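Local atomic coordinates of arginine 3rd transport system periplasmic binding protein (PDB entry 3KZG), a protein that probably binds arginine in the periplasm and delivers it to an uptake system, as a member of the bacterial solute-binding protein family 3. Residues K79-S84 with M196-Q201; L5-S10 with L66-M71; Q93-V98 with Y180-K185. All blocks are in the same frame, centred on the assembly; numbering follows the deposited sequence.

Interaction 1: K79-S84 with M196-Q201; sequences KHFIFS and MANPDQ
A short antiparallel ribbon joins Ile82-Phe83 to Met196-Ala197 on the way out to, and back from, the sheet that holds strands 91-97 and 180-188. Ile82 and Ala197 form the hydrogen-bonded pair: Ile82 N gives to Ala197 O at 2.9 Å, and Ala197 N returns a bond of equal length to Ile82 O. In the next, non-hydrogen-bonded pair, Phe83 faces Met196, here a selenomethionine. Met196 CG lies anti to the backbone N (chi1 -163°), within 3.5 Å of both Phe81 CB and Phe83 CE1. The bend at chi3 (70°) sets the terminal methyl CE over the centre of the Phe81 ring, 4.2 Å above it, as a CH-pi contact. SE meets both rings obliquely in Met-aromatic contacts, approaching Phe83 CE1 to 3.6 Å. The ring of Phe81 also has Ala197 O at its edge, in plane. On the other sheet face, Ile82 reaches beyond Ala197: CD1 comes within 3.3 Å of Asn198 O, and CG2 packs on Pro199. Pro199 CD in turn sits 3.3 Å from His80 O. Leu59 of helix 55-60 packs on Phe81 and Met196, while Ile205 of helix 202-217 packs on Ile82 and Ala197. Such paired outgoing and returning segments are typical of two-lobed periplasmic binding proteins, whose chain passes twice between the lobes.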
loop_
_atom_site.group_PDB
_atom_site.type_symbol
_atom_site.label_atom_id
_atom_site.label_comp_id
_atom_site.label_asym_id
_atom_site.label_seq_id
_atom_site.Cartn_x
_atom_site.Cartn_y
_atom_site.Cartn_z
ATOM N N LYS A 79 12.865 13.008 34.514
ATOM C CA LYS A 79 13.790 13.644 35.449
ATOM C C LYS A 79 14.787 12.640 36.016
ATOM O O LYS A 79 15.808 13.022 36.582
ATOM C CB LYS A 79 13.011 14.308 36.588
ATOM C CG LYS A 79 12.043 15.376 36.107
ATOM C CD LYS A 79 11.315 16.049 37.257
ATOM C CE LYS A 79 10.375 17.121 36.734
ATOM N NZ LYS A 79 9.644 17.807 37.826
ATOM N N HIS A 80 14.495 11.354 35.853
ATOM C CA HIS A 80 15.376 10.306 36.358
ATOM C C HIS A 80 15.671 9.250 35.310
ATOM O O HIS A 80 16.568 8.427 35.485
ATOM C CB HIS A 80 14.743 9.647 37.584
ATOM C CG HIS A 80 14.600 10.571 38.750
ATOM N ND1 HIS A 80 15.661 10.915 39.560
ATOM C CD2 HIS A 80 13.536 11.275 39.204
ATOM C CE1 HIS A 80 15.257 11.793 40.461
ATOM N NE2 HIS A 80 13.972 12.030 40.266
ATOM N N PHE A 81 14.915 9.276 34.218
ATOM C CA PHE A 81 15.095 8.302 33.151
ATOM C C PHE A 81 14.987 8.920 31.769
ATOM O O PHE A 81 14.415 9.996 31.590
ATOM C CB PHE A 81 14.031 7.209 33.245
ATOM C CG PHE A 81 14.031 6.467 34.543
ATOM C CD1 PHE A 81 15.021 5.532 34.826
ATOM C CD2 PHE A 81 13.036 6.699 35.485
ATOM C CE1 PHE A 81 15.015 4.837 36.031
ATOM C CE2 PHE A 81 13.022 6.009 36.692
ATOM C CZ PHE A 81 14.014 5.077 36.965
ATOM N N ILE A 82 15.542 8.217 30.790
ATOM C CA ILE A 82 15.447 8.655 29.415
ATOM C C ILE A 82 14.586 7.617 28.710
ATOM O O ILE A 82 14.501 6.456 29.142
ATOM C CB ILE A 82 16.830 8.776 28.726
ATOM C CG1 ILE A 82 17.590 7.450 28.806
ATOM C CG2 ILE A 82 17.618 9.911 29.372
ATOM C CD1 ILE A 82 18.909 7.455 28.052
ATOM N N PHE A 83 13.935 8.046 27.634
ATOM C CA PHE A 83 13.050 7.177 26.875
ATOM C C PHE A 83 13.470 7.043 25.417
ATOM O O PHE A 83 14.160 7.903 24.869
ATOM C CB PHE A 83 11.628 7.735 26.932
ATOM C CG PHE A 83 11.007 7.673 28.296
ATOM C CD1 PHE A 83 10.390 6.507 28.740
ATOM C CD2 PHE A 83 11.028 8.782 29.136
ATOM C CE1 PHE A 83 9.795 6.451 30.001
ATOM C CE2 PHE A 83 10.439 8.734 30.396
ATOM C CZ PHE A 83 9.819 7.564 30.829
ATOM N N SER A 84 13.057 5.949 24.795
ATOM C CA SER A 84 13.346 5.733 23.393
ATOM C C SER A 84 12.209 6.446 22.684
ATOM O O SER A 84 11.353 7.063 23.326
ATOM C CB SER A 84 13.260 4.249 23.053
ATOM O OG SER A 84 11.920 3.811 23.191
HETATM N N MSE A 196 12.243 2.482 28.467
HETATM C CA MSE A 196 12.911 3.339 29.439
HETATM C C MSE A 196 14.300 2.856 29.842
HETATM O O MSE A 196 14.577 1.659 29.868
HETATM C CB MSE A 196 12.016 3.457 30.668
HETATM C CG MSE A 196 12.328 4.589 31.617
HETATM SE SE MSE A 196 10.942 4.653 32.963
HETATM C CE MSE A 196 11.407 3.001 33.909
ATOM N N ALA A 197 15.180 3.802 30.145
ATOM C CA ALA A 197 16.533 3.455 30.539
ATOM C C ALA A 197 17.126 4.544 31.415
ATOM O O ALA A 197 16.523 5.606 31.592
ATOM C CB ALA A 197 17.395 3.244 29.300
ATOM N N ASN A 198 18.295 4.270 31.987
ATOM C CA ASN A 198 18.969 5.249 32.828
ATOM C C ASN A 198 19.618 6.279 31.897
ATOM O O ASN A 198 20.005 5.952 30.777
ATOM C CB ASN A 198 20.021 4.559 33.709
ATOM C CG ASN A 198 19.394 3.678 34.783
ATOM O OD1 ASN A 198 19.647 2.473 34.846
ATOM N ND2 ASN A 198 18.567 4.280 35.629
ATOM N N PRO A 199 19.737 7.538 32.344
ATOM C CA PRO A 199 20.333 8.608 31.536
ATOM C C PRO A 199 21.659 8.302 30.840
ATOM O O PRO A 199 21.907 8.791 29.732
ATOM C CB PRO A 199 20.455 9.758 32.532
ATOM C CG PRO A 199 19.261 9.554 33.406
ATOM C CD PRO A 199 19.308 8.057 33.654
ATOM N N ASP A 200 22.510 7.502 31.472
ATOM C CA ASP A 200 23.803 7.191 30.876
ATOM C C ASP A 200 23.768 6.109 29.806
ATOM O O ASP A 200 24.814 5.684 29.317
ATOM C CB ASP A 200 24.817 6.797 31.956
ATOM C CG ASP A 200 24.367 5.609 32.781
ATOM O OD1 ASP A 200 23.574 4.785 32.279
ATOM O OD2 ASP A 200 24.827 5.488 33.935
ATOM N N GLN A 201 22.574 5.668 29.429
ATOM C CA GLN A 201 22.457 4.625 28.419
ATOM C C GLN A 201 21.995 5.200 27.079
ATOM O O GLN A 201 21.398 4.495 26.266
ATOM C CB GLN A 201 21.479 3.546 28.889
ATOM C CG GLN A 201 21.822 2.934 30.252
ATOM C CD GLN A 201 20.942 1.746 30.592
ATOM O OE1 GLN A 201 21.081 0.668 30.007
ATOM N NE2 GLN A 201 20.016 1.943 31.523
#

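Interaction 2: L5-S10 with L66-M71; sequences LTIGTS and LVIASM
Gly8 N donates to Leu66 O at 2.9 Å in a nearly straight bond (169°), and the same oxygen takes a CA-H contact from Ile7. This is the middle of a parallel strand pairing in which Ile7 stands beside Leu66 and Gly8 beside Val67. Gly8 O continues the pattern as acceptor for Ile68 N at 3.1 Å, with Val67 CA adding a CA-H contact at 3.3 Å. At the start of the pairing the bond from Leu66 N to Thr6 O is weak, at 3.5 Å. Past the last backbone bond a side chain takes over: with OG1 anti to the backbone N (chi1 -174°), Thr9 donates its hydroxyl to Ile68 O at 3.0 Å, lying in the plane of that carbonyl. This bond fixes the hydroxyl rotation and carries the polar pairing on to Ile68 O. Beside it, Ala69 CB lies 3.7 Å from Ser10 N, while the hydroxyl of Ser10 is bonded to Glu17. The apolar side is carried by Ile7, whose CG2 meets Ile68 CG2 at 3.5 Å, the two branched side chains crossing obliquely, and whose CG1 lies near Leu66 CB. Leu5 and Leu66 approach more loosely through their CD1 methyls. The contact is buried in the sheet that strand 4-13 forms with strands 44-50 and 66-67. Strand 4-13 pairs in parallel with both, so it lies between them; helix 29-40 packs on Leu5, Ile7 and Ile68 through Cys38 and Met34, and helix 55-60 packs on Val67 and Ala69 through Leu55.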
loop_
_atom_site.group_PDB
_atom_site.type_symbol
_atom_site.label_atom_id
_atom_site.label_comp_id
_atom_site.label_asym_id
_atom_site.label_seq_id
_atom_site.Cartn_x
_atom_site.Cartn_y
_atom_site.Cartn_z
ATOM N N LEU A 5 21.047 -8.737 26.602
ATOM C CA LEU A 5 20.349 -7.738 27.396
ATOM C C LEU A 5 19.340 -8.353 28.354
ATOM O O LEU A 5 18.777 -9.415 28.093
ATOM C CB LEU A 5 19.633 -6.747 26.475
ATOM C CG LEU A 5 20.495 -5.941 25.497
ATOM C CD1 LEU A 5 19.598 -5.137 24.562
ATOM C CD2 LEU A 5 21.428 -5.022 26.271
ATOM N N THR A 6 19.124 -7.664 29.470
ATOM C CA THR A 6 18.174 -8.088 30.487
ATOM C C THR A 6 17.100 -7.006 30.554
ATOM O O THR A 6 17.368 -5.880 30.974
ATOM C CB THR A 6 18.866 -8.229 31.866
ATOM O OG1 THR A 6 19.831 -9.290 31.807
ATOM C CG2 THR A 6 17.844 -8.530 32.957
ATOM N N ILE A 7 15.889 -7.348 30.128
ATOM C CA ILE A 7 14.797 -6.386 30.130
ATOM C C ILE A 7 13.766 -6.653 31.216
ATOM O O ILE A 7 13.268 -7.764 31.360
ATOM C CB ILE A 7 14.052 -6.366 28.770
ATOM C CG1 ILE A 7 15.032 -6.106 27.625
ATOM C CG2 ILE A 7 12.979 -5.282 28.784
ATOM C CD1 ILE A 7 15.848 -7.307 27.238
ATOM N N GLY A 8 13.449 -5.615 31.976
ATOM C CA GLY A 8 12.453 -5.747 33.017
ATOM C C GLY A 8 11.098 -5.382 32.441
ATOM O O GLY A 8 10.989 -4.432 31.666
ATOM N N THR A 9 10.073 -6.149 32.802
ATOM C CA THR A 9 8.708 -5.905 32.338
ATOM C C THR A 9 7.785 -6.252 33.502
ATOM O O THR A 9 8.184 -6.990 34.400
ATOM C CB THR A 9 8.363 -6.788 31.120
ATOM O OG1 THR A 9 7.070 -6.427 30.616
ATOM C CG2 THR A 9 8.365 -8.260 31.507
ATOM N N SER A 10 6.564 -5.724 33.507
ATOM C CA SER A 10 5.652 -6.010 34.610
ATOM C C SER A 10 5.172 -7.454 34.576
ATOM O O SER A 10 5.398 -8.173 33.601
ATOM C CB SER A 10 4.451 -5.063 34.587
ATOM O OG SER A 10 3.618 -5.325 33.481
ATOM N N LEU A 66 17.160 -2.460 30.435
ATOM C CA LEU A 66 16.065 -1.660 29.909
ATOM C C LEU A 66 14.746 -2.085 30.537
ATOM O O LEU A 66 14.663 -3.122 31.191
ATOM C CB LEU A 66 15.977 -1.847 28.391
ATOM C CG LEU A 66 17.205 -1.458 27.572
ATOM C CD1 LEU A 66 17.081 -2.013 26.165
ATOM C CD2 LEU A 66 17.352 0.060 27.560
ATOM N N VAL A 67 13.719 -1.265 30.335
ATOM C CA VAL A 67 12.387 -1.561 30.838
ATOM C C VAL A 67 11.353 -1.248 29.761
ATOM O O VAL A 67 11.422 -0.212 29.098
ATOM C CB VAL A 67 12.044 -0.735 32.096
ATOM C CG1 VAL A 67 10.549 -0.798 32.368
ATOM C CG2 VAL A 67 12.809 -1.278 33.294
ATOM N N ILE A 68 10.418 -2.175 29.584
ATOM C CA ILE A 68 9.327 -2.024 28.633
ATOM C C ILE A 68 8.097 -2.643 29.289
ATOM O O ILE A 68 8.021 -3.853 29.489
ATOM C CB ILE A 68 9.625 -2.720 27.281
ATOM C CG1 ILE A 68 8.466 -2.472 26.310
ATOM C CG2 ILE A 68 9.879 -4.214 27.482
ATOM C CD1 ILE A 68 8.728 -2.946 24.895
ATOM N N ALA A 69 7.155 -1.786 29.655
ATOM C CA ALA A 69 5.928 -2.213 30.301
ATOM C C ALA A 69 4.946 -1.069 30.158
ATOM O O ALA A 69 4.685 -0.342 31.119
ATOM C CB ALA A 69 6.192 -2.500 31.767
ATOM N N SER A 70 4.412 -0.911 28.948
ATOM C CA SER A 70 3.476 0.165 28.647
ATOM C C SER A 70 3.864 1.399 29.459
ATOM O O SER A 70 3.034 2.009 30.122
ATOM C CB SER A 70 2.029 -0.267 28.959
ATOM O OG SER A 70 1.825 -0.542 30.334
HETATM N N MSE A 71 5.142 1.762 29.396
HETATM C CA MSE A 71 5.647 2.914 30.133
HETATM C C MSE A 71 5.400 4.235 29.427
HETATM O O MSE A 71 6.000 4.516 28.391
HETATM C CB MSE A 71 7.144 2.766 30.376
HETATM C CG MSE A 71 7.656 3.742 31.420
HETATM SE SE MSE A 71 6.774 3.401 33.117
HETATM C CE MSE A 71 7.584 1.675 33.460
#

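Interaction 3: Q93-V98 with Y180-K185; sequences QYITTV and YKLIGK
Gln93 reaches across to the turn after strand 180-183, where its NE2 donates to Gly184 O at 3.1 Å in an almost straight bond (177°). The same nitrogen turns back to Tyr94 O at 3.0 Å; both acceptors lie in the plane of the amide. Tyr94 O also receives Ile183 N at 2.9 Å, and its two donors approach from opposite faces of the carbonyl plane. Further along, Thr96 and Lys181 form an antiparallel hydrogen-bonded pair. Thr96 CG2 touches Lys181 CE and Ile183 CD1, 3.7 Å from each and both on one side, with the lysine chain running alongside. On the opposite sheet face Ile95 CD1 presses on Tyr180 CB at 3.6 Å. The bend at chi2 (72°) places CD of Gln93 toward the turn, and Leu182 CB lies close to NE2. One water accepts from Tyr94 N and donates to Ile183 O and Lys185 O, bridging the strands where they diverge. Farther out, Lys181 NZ is bonded to Ser100 O, Thr96 OG1 to Asp153 O and Tyr180 OH to Glu169. With both acceptors in its plane, the glutamine amide is held against rotation, so side chain and water together extend the backbone pairing into the turn.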
loop_
_atom_site.group_PDB
_atom_site.type_symbol
_atom_site.label_atom_id
_atom_site.label_comp_id
_atom_site.label_asym_id
_atom_site.label_seq_id
_atom_site.Cartn_x
_atom_site.Cartn_y
_atom_site.Cartn_z
ATOM N N GLN A 93 -8.256 4.872 29.798
ATOM C CA GLN A 93 -9.661 4.543 29.576
ATOM C C GLN A 93 -10.369 4.153 30.867
ATOM O O GLN A 93 -9.847 3.364 31.654
ATOM C CB GLN A 93 -9.762 3.388 28.571
ATOM C CG GLN A 93 -11.170 2.811 28.374
ATOM C CD GLN A 93 -12.097 3.746 27.615
ATOM O OE1 GLN A 93 -11.827 4.110 26.473
ATOM N NE2 GLN A 93 -13.198 4.137 28.249
ATOM N N TYR A 94 -11.553 4.714 31.092
ATOM C CA TYR A 94 -12.323 4.374 32.284
ATOM C C TYR A 94 -13.121 3.109 31.985
ATOM O O TYR A 94 -13.737 2.985 30.920
ATOM C CB TYR A 94 -13.273 5.514 32.674
ATOM C CG TYR A 94 -12.612 6.639 33.448
ATOM C CD1 TYR A 94 -12.296 6.495 34.802
ATOM C CD2 TYR A 94 -12.295 7.848 32.824
ATOM C CE1 TYR A 94 -11.682 7.526 35.516
ATOM C CE2 TYR A 94 -11.684 8.885 33.526
ATOM C CZ TYR A 94 -11.379 8.718 34.872
ATOM O OH TYR A 94 -10.773 9.748 35.571
ATOM N N ILE A 95 -13.084 2.166 32.920
ATOM C CA ILE A 95 -13.797 0.904 32.783
ATOM C C ILE A 95 -14.486 0.583 34.107
ATOM O O ILE A 95 -13.986 0.933 35.172
ATOM C CB ILE A 95 -12.825 -0.237 32.399
ATOM C CG1 ILE A 95 -13.598 -1.543 32.203
ATOM C CG2 ILE A 95 -11.747 -0.399 33.476
ATOM C CD1 ILE A 95 -12.759 -2.660 31.637
ATOM N N THR A 96 -15.648 -0.058 34.035
ATOM C CA THR A 96 -16.400 -0.427 35.235
ATOM C C THR A 96 -17.190 -1.699 34.931
ATOM O O THR A 96 -17.153 -2.195 33.810
ATOM C CB THR A 96 -17.368 0.705 35.659
ATOM O OG1 THR A 96 -17.903 0.417 36.957
ATOM C CG2 THR A 96 -18.514 0.842 34.663
ATOM N N THR A 97 -17.890 -2.237 35.924
ATOM C CA THR A 97 -18.670 -3.452 35.705
ATOM C C THR A 97 -19.989 -3.118 35.023
ATOM O O THR A 97 -20.565 -2.065 35.267
ATOM C CB THR A 97 -18.951 -4.190 37.030
ATOM O OG1 THR A 97 -19.588 -3.296 37.952
ATOM C CG2 THR A 97 -17.652 -4.704 37.635
ATOM N N VAL A 98 -20.457 -4.022 34.168
ATOM C CA VAL A 98 -21.703 -3.827 33.424
ATOM C C VAL A 98 -22.912 -3.513 34.300
ATOM O O VAL A 98 -23.830 -2.813 33.874
ATOM C CB VAL A 98 -22.041 -5.063 32.570
ATOM C CG1 VAL A 98 -20.923 -5.324 31.584
ATOM C CG2 VAL A 98 -22.261 -6.271 33.466
ATOM N N TYR A 180 -17.639 -6.291 31.864
ATOM C CA TYR A 180 -17.195 -4.899 31.882
ATOM C C TYR A 180 -17.823 -4.040 30.789
ATOM O O TYR A 180 -18.392 -4.550 29.821
ATOM C CB TYR A 180 -15.670 -4.839 31.718
ATOM C CG TYR A 180 -14.896 -5.620 32.751
ATOM C CD1 TYR A 180 -14.837 -5.194 34.080
ATOM C CD2 TYR A 180 -14.226 -6.792 32.402
ATOM C CE1 TYR A 180 -14.127 -5.921 35.039
ATOM C CE2 TYR A 180 -13.517 -7.525 33.347
ATOM C CZ TYR A 180 -13.470 -7.084 34.663
ATOM O OH TYR A 180 -12.753 -7.806 35.596
ATOM N N LYS A 181 -17.708 -2.728 30.966
ATOM C CA LYS A 181 -18.188 -1.749 29.997
ATOM C C LYS A 181 -17.291 -0.515 30.124
ATOM O O LYS A 181 -16.864 -0.154 31.227
ATOM C CB LYS A 181 -19.659 -1.367 30.242
ATOM C CG LYS A 181 -19.942 -0.643 31.547
ATOM C CD LYS A 181 -21.379 -0.132 31.573
ATOM C CE LYS A 181 -21.741 0.470 32.917
ATOM N NZ LYS A 181 -23.159 0.930 32.954
ATOM N N LEU A 182 -16.994 0.114 28.993
ATOM C CA LEU A 182 -16.142 1.296 28.973
ATOM C C LEU A 182 -16.966 2.552 29.213
ATOM O O LEU A 182 -18.103 2.663 28.749
ATOM C CB LEU A 182 -15.422 1.405 27.627
ATOM C CG LEU A 182 -14.730 0.157 27.077
ATOM C CD1 LEU A 182 -13.979 0.524 25.803
ATOM C CD2 LEU A 182 -13.776 -0.423 28.113
ATOM N N ILE A 183 -16.382 3.502 29.932
ATOM C CA ILE A 183 -17.057 4.754 30.243
ATOM C C ILE A 183 -16.337 5.910 29.548
ATOM O O ILE A 183 -15.173 6.188 29.842
ATOM C CB ILE A 183 -17.067 5.000 31.767
ATOM C CG1 ILE A 183 -17.649 3.775 32.485
ATOM C CG2 ILE A 183 -17.883 6.246 32.093
ATOM C CD1 ILE A 183 -19.070 3.425 32.067
ATOM N N GLY A 184 -17.035 6.569 28.625
ATOM C CA GLY A 184 -16.445 7.680 27.894
ATOM C C GLY A 184 -15.458 7.194 26.852
ATOM O O GLY A 184 -15.205 5.996 26.756
ATOM N N LYS A 185 -14.904 8.110 26.064
ATOM C CA LYS A 185 -13.929 7.746 25.035
ATOM C C LYS A 185 -12.547 7.623 25.685
ATOM O O LYS A 185 -12.373 7.983 26.848
ATOM C CB LYS A 185 -13.883 8.825 23.951
ATOM C CG LYS A 185 -15.251 9.265 23.457
ATOM C CD LYS A 185 -15.162 10.515 22.586
ATOM C CE LYS A 185 -16.554 11.067 22.281
ATOM N NZ LYS A 185 -16.494 12.330 21.489
HETATM O O HOH W 1 -12.455 7.030 29.420
#

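How the interactions relate
Interactions 1 and 2 belong to one lobe and touch: Met196 N probably bonds to Val67 O, which would tie the ribbon to strand 66-67, and Met71 packs on Phe83 and Met196. Interaction 3 lies on the other side of the chain's centre, its centre about 33 Å from that of interaction 1, in the second lobe; yet strand 91-97 follows 82-83 and strand 180-188 precedes 196-197. Interaction 2 is the buried core, a parallel pairing with aliphatic packing and one threonine hydroxyl bond. The others are partly buried and antiparallel: interaction 1 adds selenomethionine-aromatic contacts, whereas interaction 3 joins strand 180-188, outermost in its sheet within the chain, to inner strand 91-97 with a side-chain amide and water.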